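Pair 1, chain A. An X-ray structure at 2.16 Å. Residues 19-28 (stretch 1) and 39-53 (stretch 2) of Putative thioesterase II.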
# COMPACT_ATOMS: atom_id res chain seq x y z
N GLU A 19 -20.39 3.17 22.16
CA GLU A 19 -19.02 2.72 22.29
C GLU A 19 -18.61 1.92 21.05
O GLU A 19 -19.28 0.95 20.66
CB GLU A 19 -18.75 2.01 23.62
CG GLU A 19 -19.13 0.55 23.74
CD GLU A 19 -18.37 -0.13 24.88
OE1 GLU A 19 -17.70 0.59 25.67
OE2 GLU A 19 -18.42 -1.38 24.98
N ASN A 20 -17.53 2.39 20.42
CA ASN A 20 -17.02 1.89 19.14
C ASN A 20 -18.01 2.12 17.99
O ASN A 20 -18.00 1.37 17.00
CB ASN A 20 -16.67 0.40 19.25
CG ASN A 20 -15.73 0.11 20.40
OD1 ASN A 20 -14.62 0.67 20.47
ND2 ASN A 20 -16.15 -0.77 21.30
N ARG A 21 -18.83 3.16 18.12
CA ARG A 21 -19.91 3.45 17.18
C ARG A 21 -20.09 4.95 16.92
O ARG A 21 -20.21 5.76 17.85
CB ARG A 21 -21.23 2.83 17.66
CG ARG A 21 -21.38 1.36 17.33
CD ARG A 21 -21.72 1.14 15.85
N TYR A 22 -20.11 5.30 15.63
CA TYR A 22 -20.19 6.69 15.20
C TYR A 22 -21.21 6.84 14.10
O TYR A 22 -21.54 5.89 13.41
CB TYR A 22 -18.82 7.15 14.71
CG TYR A 22 -17.76 7.22 15.79
CD1 TYR A 22 -17.12 6.07 16.23
CD2 TYR A 22 -17.39 8.43 16.34
CE1 TYR A 22 -16.14 6.13 17.23
CE2 TYR A 22 -16.40 8.50 17.31
CZ TYR A 22 -15.79 7.35 17.76
OH TYR A 22 -14.83 7.46 18.75
N ALA A 23 -21.72 8.06 13.96
CA ALA A 23 -22.68 8.40 12.91
C ALA A 23 -22.06 9.48 12.03
O ALA A 23 -21.32 10.33 12.52
CB ALA A 23 -23.99 8.89 13.51
N VAL A 24 -22.37 9.43 10.74
CA VAL A 24 -21.86 10.39 9.79
C VAL A 24 -22.93 10.66 8.72
O VAL A 24 -23.77 9.80 8.44
CB VAL A 24 -20.53 9.84 9.16
CG1 VAL A 24 -20.81 8.66 8.23
CG2 VAL A 24 -19.77 10.93 8.43
N GLU A 25 -22.92 11.87 8.16
CA GLU A 25 -23.78 12.24 7.02
C GLU A 25 -22.94 12.42 5.77
O GLU A 25 -22.10 13.31 5.70
CB GLU A 25 -24.56 13.55 7.30
CG GLU A 25 -26.04 13.35 7.62
CD GLU A 25 -26.90 13.16 6.37
OE1 GLU A 25 -26.61 13.79 5.33
OE2 GLU A 25 -27.87 12.39 6.43
N LEU A 26 -23.17 11.58 4.77
CA LEU A 26 -22.39 11.68 3.53
C LEU A 26 -22.95 12.81 2.69
O LEU A 26 -24.12 12.82 2.33
CB LEU A 26 -22.37 10.35 2.76
CG LEU A 26 -21.84 9.15 3.54
CD1 LEU A 26 -21.35 8.13 2.57
CD2 LEU A 26 -20.71 9.53 4.52
N ASP A 27 -22.08 13.77 2.42
CA ASP A 27 -22.44 14.98 1.72
C ASP A 27 -22.45 14.72 0.21
O ASP A 27 -21.42 14.38 -0.38
CB ASP A 27 -21.44 16.08 2.11
CG ASP A 27 -21.67 17.38 1.38
OD1 ASP A 27 -22.52 17.45 0.47
OD2 ASP A 27 -20.97 18.34 1.71
N PRO A 28 -23.63 14.88 -0.43
CA PRO A 28 -23.76 14.56 -1.85
C PRO A 28 -22.91 15.44 -2.78
O PRO A 28 -22.78 15.14 -3.98
CB PRO A 28 -25.26 14.77 -2.12
CG PRO A 28 -25.71 15.69 -1.05
CD PRO A 28 -24.89 15.38 0.15
N GLY A 39 -11.91 8.98 -1.31
CA GLY A 39 -11.13 9.78 -0.38
C GLY A 39 -11.96 10.47 0.69
O GLY A 39 -11.50 10.65 1.83
N TYR A 40 -13.18 10.85 0.33
CA TYR A 40 -14.09 11.47 1.29
C TYR A 40 -14.49 10.46 2.37
O TYR A 40 -14.55 10.81 3.55
CB TYR A 40 -15.31 12.05 0.55
CG TYR A 40 -16.43 12.52 1.48
CD1 TYR A 40 -16.27 13.63 2.30
CD2 TYR A 40 -17.64 11.83 1.54
CE1 TYR A 40 -17.28 14.03 3.14
CE2 TYR A 40 -18.65 12.22 2.37
CZ TYR A 40 -18.48 13.33 3.17
OH TYR A 40 -19.53 13.72 3.99
N LEU A 41 -14.75 9.22 1.97
CA LEU A 41 -15.11 8.16 2.91
C LEU A 41 -13.92 7.78 3.79
O LEU A 41 -14.08 7.36 4.94
CB LEU A 41 -15.60 6.93 2.16
CG LEU A 41 -16.70 7.08 1.10
CD1 LEU A 41 -17.04 5.72 0.57
CD2 LEU A 41 -17.98 7.76 1.63
N MSE A 42 -12.71 7.93 3.24
CA MSE A 42 -11.48 7.72 4.02
C MSE A 42 -11.32 8.75 5.14
O MSE A 42 -10.97 8.40 6.27
CB MSE A 42 -10.26 7.70 3.11
CG MSE A 42 -10.09 6.33 2.39
SE MSE A 42 -8.89 6.31 0.87
CE MSE A 42 -7.52 7.50 1.56
N THR A 43 -11.61 10.00 4.81
CA THR A 43 -11.49 11.13 5.71
C THR A 43 -12.36 10.93 6.95
O THR A 43 -11.93 11.19 8.09
CB THR A 43 -11.92 12.43 4.96
OG1 THR A 43 -10.93 12.76 3.97
CG2 THR A 43 -12.07 13.58 5.91
N VAL A 44 -13.57 10.46 6.71
CA VAL A 44 -14.54 10.17 7.76
C VAL A 44 -14.09 8.99 8.61
O VAL A 44 -14.19 9.03 9.85
CB VAL A 44 -15.94 9.90 7.14
CG1 VAL A 44 -16.82 9.12 8.10
CG2 VAL A 44 -16.61 11.22 6.74
N LEU A 45 -13.59 7.94 7.97
CA LEU A 45 -13.11 6.78 8.70
C LEU A 45 -11.86 7.15 9.48
O LEU A 45 -11.69 6.70 10.62
CB LEU A 45 -12.82 5.61 7.77
CG LEU A 45 -13.98 4.85 7.12
CD1 LEU A 45 -13.42 3.57 6.48
CD2 LEU A 45 -15.10 4.51 8.12
N GLN A 46 -11.00 7.98 8.91
CA GLN A 46 -9.80 8.41 9.63
C GLN A 46 -10.18 9.06 10.94
O GLN A 46 -9.51 8.83 11.96
CB GLN A 46 -8.93 9.36 8.79
CG GLN A 46 -7.67 9.87 9.53
CD GLN A 46 -6.73 10.67 8.64
OE1 GLN A 46 -6.16 10.15 7.69
NE2 GLN A 46 -6.54 11.96 8.97
N ARG A 47 -11.22 9.90 10.90
CA ARG A 47 -11.69 10.63 12.09
C ARG A 47 -12.14 9.69 13.19
O ARG A 47 -11.85 9.91 14.37
CB ARG A 47 -12.85 11.57 11.74
CG ARG A 47 -12.40 12.87 11.13
CD ARG A 47 -13.40 14.00 11.34
NE ARG A 47 -12.70 15.28 11.35
CZ ARG A 47 -12.35 15.98 10.27
NH1 ARG A 47 -12.62 15.55 9.05
NH2 ARG A 47 -11.70 17.14 10.42
N SER A 48 -12.87 8.66 12.81
CA SER A 48 -13.34 7.66 13.74
C SER A 48 -12.18 6.97 14.44
O SER A 48 -12.24 6.69 15.63
CB SER A 48 -14.20 6.62 13.02
OG SER A 48 -13.46 5.95 12.00
N ALA A 49 -11.13 6.70 13.68
CA ALA A 49 -10.00 5.94 14.19
C ALA A 49 -9.18 6.73 15.19
O ALA A 49 -8.75 6.20 16.21
CB ALA A 49 -9.13 5.45 13.06
N LEU A 50 -8.93 7.99 14.89
CA LEU A 50 -8.14 8.84 15.78
C LEU A 50 -8.92 9.21 17.04
O LEU A 50 -8.32 9.53 18.07
CB LEU A 50 -7.68 10.11 15.06
CG LEU A 50 -6.79 9.92 13.83
CD1 LEU A 50 -6.63 11.24 13.09
CD2 LEU A 50 -5.46 9.38 14.27
N ALA A 51 -10.25 9.21 16.96
CA ALA A 51 -11.09 9.44 18.13
C ALA A 51 -10.91 8.29 19.12
O ALA A 51 -11.01 8.49 20.34
CB ALA A 51 -12.55 9.57 17.73
N GLU A 52 -10.62 7.10 18.61
CA GLU A 52 -10.44 5.91 19.43
C GLU A 52 -9.00 5.67 19.88
O GLU A 52 -8.72 4.71 20.59
CB GLU A 52 -10.94 4.68 18.66
CG GLU A 52 -12.45 4.71 18.40
CD GLU A 52 -13.28 4.44 19.66
OE1 GLU A 52 -13.06 3.38 20.29
OE2 GLU A 52 -14.15 5.27 20.00
N SER A 53 -8.09 6.57 19.50
CA SER A 53 -6.67 6.37 19.71
C SER A 53 -6.05 7.37 20.64
O SER A 53 -6.49 8.53 20.73
CB SER A 53 -5.95 6.45 18.36
OG SER A 53 -4.54 6.36 18.52

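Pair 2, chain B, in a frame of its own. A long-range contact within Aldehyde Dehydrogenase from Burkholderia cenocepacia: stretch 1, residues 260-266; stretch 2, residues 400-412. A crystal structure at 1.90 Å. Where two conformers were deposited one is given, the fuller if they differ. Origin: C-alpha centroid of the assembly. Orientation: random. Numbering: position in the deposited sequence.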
# COMPACT_ATOMS: atom_id res chain seq x y z
N GLY B 260 28.65 -13.40 3.83
CA GLY B 260 28.04 -12.64 4.91
C GLY B 260 28.97 -12.27 6.06
O GLY B 260 29.63 -13.16 6.64
N ALA B 261 29.06 -10.98 6.38
CA ALA B 261 29.74 -10.57 7.60
C ALA B 261 28.83 -10.77 8.80
O ALA B 261 27.61 -10.51 8.74
CB ALA B 261 30.15 -9.11 7.52
N ASN B 262 29.43 -11.23 9.88
CA ASN B 262 28.76 -11.39 11.18
C ASN B 262 29.63 -10.66 12.19
O ASN B 262 30.67 -11.18 12.56
CB ASN B 262 28.63 -12.87 11.48
CG ASN B 262 27.88 -13.15 12.77
OD1 ASN B 262 27.24 -12.27 13.33
ND2 ASN B 262 27.96 -14.40 13.23
N ILE B 263 29.27 -9.42 12.52
CA ILE B 263 30.15 -8.50 13.22
C ILE B 263 29.81 -8.50 14.71
O ILE B 263 28.66 -8.32 15.08
CB ILE B 263 29.99 -7.05 12.68
CG1 ILE B 263 30.13 -7.00 11.16
CG2 ILE B 263 31.00 -6.11 13.32
CD1 ILE B 263 29.65 -5.70 10.52
N VAL B 264 30.81 -8.70 15.55
CA VAL B 264 30.61 -8.71 16.98
C VAL B 264 31.36 -7.53 17.60
O VAL B 264 32.60 -7.47 17.62
CB VAL B 264 31.06 -10.05 17.60
CG1 VAL B 264 30.81 -10.10 19.10
CG2 VAL B 264 30.36 -11.19 16.89
N PHE B 265 30.59 -6.61 18.13
CA PHE B 265 31.12 -5.45 18.81
C PHE B 265 31.48 -5.74 20.27
O PHE B 265 31.08 -6.76 20.84
CB PHE B 265 30.15 -4.28 18.70
CG PHE B 265 30.12 -3.66 17.35
CD1 PHE B 265 31.03 -2.66 17.01
CD2 PHE B 265 29.22 -4.09 16.39
CE1 PHE B 265 31.03 -2.12 15.73
CE2 PHE B 265 29.20 -3.54 15.12
CZ PHE B 265 30.11 -2.55 14.78
N ASP B 266 32.24 -4.84 20.87
CA ASP B 266 32.78 -5.12 22.21
C ASP B 266 31.72 -5.03 23.30
O ASP B 266 31.95 -5.48 24.43
CB ASP B 266 34.05 -4.30 22.53
CG ASP B 266 33.80 -2.84 22.69
OD1 ASP B 266 32.85 -2.30 22.13
OD2 ASP B 266 34.56 -2.21 23.43
N ARG B 400 39.55 -9.16 12.51
CA ARG B 400 39.42 -8.30 13.67
C ARG B 400 39.37 -6.83 13.25
O ARG B 400 39.86 -6.47 12.19
CB ARG B 400 40.61 -8.51 14.62
CG ARG B 400 40.69 -9.93 15.14
CD ARG B 400 41.84 -10.10 16.10
NE ARG B 400 42.05 -11.48 16.45
CZ ARG B 400 42.46 -11.88 17.65
NH1 ARG B 400 42.67 -10.99 18.62
NH2 ARG B 400 42.60 -13.17 17.88
N PHE B 401 38.78 -6.00 14.11
CA PHE B 401 38.68 -4.57 13.88
C PHE B 401 38.72 -3.79 15.17
O PHE B 401 38.56 -4.36 16.25
CB PHE B 401 37.38 -4.23 13.14
CG PHE B 401 36.12 -4.40 13.97
CD1 PHE B 401 35.54 -5.65 14.12
CD2 PHE B 401 35.54 -3.32 14.64
CE1 PHE B 401 34.38 -5.82 14.87
CE2 PHE B 401 34.39 -3.48 15.39
CZ PHE B 401 33.80 -4.74 15.50
N GLY B 402 38.93 -2.48 15.03
CA GLY B 402 39.09 -1.59 16.17
C GLY B 402 38.19 -0.36 16.26
O GLY B 402 38.16 0.25 17.33
N SER B 403 37.57 0.07 15.14
CA SER B 403 36.61 1.17 15.10
C SER B 403 35.37 0.71 14.31
O SER B 403 35.47 -0.21 13.53
CB SER B 403 37.25 2.35 14.40
OG SER B 403 37.48 2.01 13.04
N ASP B 404 34.23 1.34 14.53
CA ASP B 404 33.01 1.01 13.76
C ASP B 404 33.27 1.18 12.27
O ASP B 404 32.81 0.37 11.47
CB ASP B 404 31.83 1.91 14.15
CG ASP B 404 31.32 1.67 15.56
OD1 ASP B 404 32.03 1.13 16.43
OD2 ASP B 404 30.17 2.06 15.81
N ASP B 405 34.01 2.22 11.90
CA ASP B 405 34.32 2.46 10.48
C ASP B 405 35.14 1.31 9.88
O ASP B 405 34.89 0.93 8.75
CB ASP B 405 35.09 3.75 10.26
CG ASP B 405 34.28 4.98 10.56
OD1 ASP B 405 33.04 4.99 10.45
OD2 ASP B 405 34.92 5.97 10.89
N GLU B 406 36.10 0.76 10.62
CA GLU B 406 36.84 -0.41 10.14
C GLU B 406 35.93 -1.62 9.97
O GLU B 406 36.08 -2.38 9.01
CB GLU B 406 38.04 -0.79 11.04
CG GLU B 406 38.93 -1.86 10.38
CD GLU B 406 40.12 -2.34 11.21
OE1 GLU B 406 40.17 -2.11 12.41
OE2 GLU B 406 41.01 -2.99 10.66
N ALA B 407 35.00 -1.83 10.90
CA ALA B 407 34.06 -2.95 10.78
C ALA B 407 33.21 -2.83 9.54
O ALA B 407 32.96 -3.83 8.86
CB ALA B 407 33.18 -3.06 12.01
N LEU B 408 32.80 -1.60 9.23
CA LEU B 408 31.99 -1.31 8.06
C LEU B 408 32.80 -1.52 6.80
O LEU B 408 32.31 -2.12 5.85
CB LEU B 408 31.52 0.15 8.07
CG LEU B 408 30.67 0.57 6.88
CD1 LEU B 408 29.41 -0.31 6.86
CD2 LEU B 408 30.35 2.05 7.04
N ALA B 409 34.03 -1.02 6.80
CA ALA B 409 34.90 -1.18 5.65
C ALA B 409 35.11 -2.68 5.36
O ALA B 409 34.98 -3.12 4.22
CB ALA B 409 36.24 -0.45 5.84
N ILE B 410 35.38 -3.46 6.39
CA ILE B 410 35.52 -4.91 6.21
C ILE B 410 34.22 -5.51 5.67
O ILE B 410 34.25 -6.26 4.69
CB ILE B 410 35.95 -5.61 7.52
CG1 ILE B 410 37.37 -5.19 7.89
CG2 ILE B 410 35.87 -7.12 7.42
CD1 ILE B 410 37.76 -5.53 9.33
N ALA B 411 33.10 -5.18 6.29
CA ALA B 411 31.82 -5.73 5.90
C ALA B 411 31.59 -5.56 4.41
O ALA B 411 31.10 -6.47 3.76
CB ALA B 411 30.66 -5.10 6.68
N ASN B 412 31.92 -4.37 3.91
CA ASN B 412 31.63 -4.00 2.54
C ASN B 412 32.77 -4.30 1.57
O ASN B 412 32.66 -3.92 0.40
CB ASN B 412 31.24 -2.51 2.46
CG ASN B 412 29.84 -2.24 3.02
OD1 ASN B 412 29.04 -3.16 3.25
ND2 ASN B 412 29.55 -0.99 3.24

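In both pairs a short strand packs nearly antiparallel against a helix. The N-to-C directions of strand 21-26 and helix 39-51 in pair 1 make an angle of 148°, and the axes approach to 9.9 Å; for strand 261-264 and helix 404-411 in pair 2 the values are 167° and 9.5 Å. Superposing N, CA and C of 14 central residues gives an RMSD of 1.0 Å. The match is tightest at Ala A23 = Asn B262 and Leu A26 = Phe B265 on the strands, with CA atoms 0.3 and 0.4 Å apart, and at Val A44 = Ala B407 on the helices, 0.3 Å apart.

The alternation of the strand sets the packing problem. At Tyr A22 = Ala B261 and Val A24 = Ile B263 the CA-to-CB bond points toward the helix, whereas at Glu A25 = Val B264 it points away. The central match is solved by exchanging bulk. In pair 1 two valines meet, Val A24 CG2 lying 3.5 Å from Val A44 CG1. In pair 2 the strand residue is the larger and the helix residue the smaller: Ile B263 CG2 sits 4.0 Å from Ala B407 CB. The backbone spacing is similar in the two, Val A24 CA lying 7.6 Å from Val A44 CA and Ile B263 CA 7.2 Å from Ala B407 CA. The isoleucine also reaches along the helix, its CD1 4.0 Å from Ala B411 CB.

One matched position toward the strand's start diverges more. The side-chain centres of Tyr A22 and Ala B261 lie 3.4 Å apart although their CA atoms fall within 0.7 Å. The tyrosine covers the helix with its ring, Ser A48 CB lying over one face, and reaches past it to donate a hydrogen bond from OH to Glu A52 OE2 at 2.6 Å. The alanine allows close backbone approach instead: the CA atoms of Ala B261 and Ala B411 are 5.5 Å apart, against 7.1 Å for Tyr A22 and Ser A48, and Ala B261 CB is 4.1 Å from Ala B411 CB.

At Leu A26 = Phe B265 both side chains start sideways from the backbone. Leu A26 packs its CD1 3.5 Å from Leu A41 CD2. The helix position matched to Leu A41 is Asp B404, whose OD1 approaches Phe B265 CE1 to 3.5 Å; an apolar pair is thus replaced by an acid beside an aromatic ring.

Aromatic residues of the second stretch close this end differently. Tyr A40 accepts a hydrogen bond at OH from Asp A27 N, at 3.0 Å with an angle of 157°, so its ring ties the strand's end to the helix. Its match, Ser B403, makes no contact across the pair and instead caps its own helix, OG accepting from Glu B406 N at 3.1 Å. Phe B401 presents its edge toward the face of Phe B265, with centroids 5.2 Å apart and planes at 76°. No hydrogen bond crosses pair 2, which buries 309 Å² against 489 Å² in pair 1.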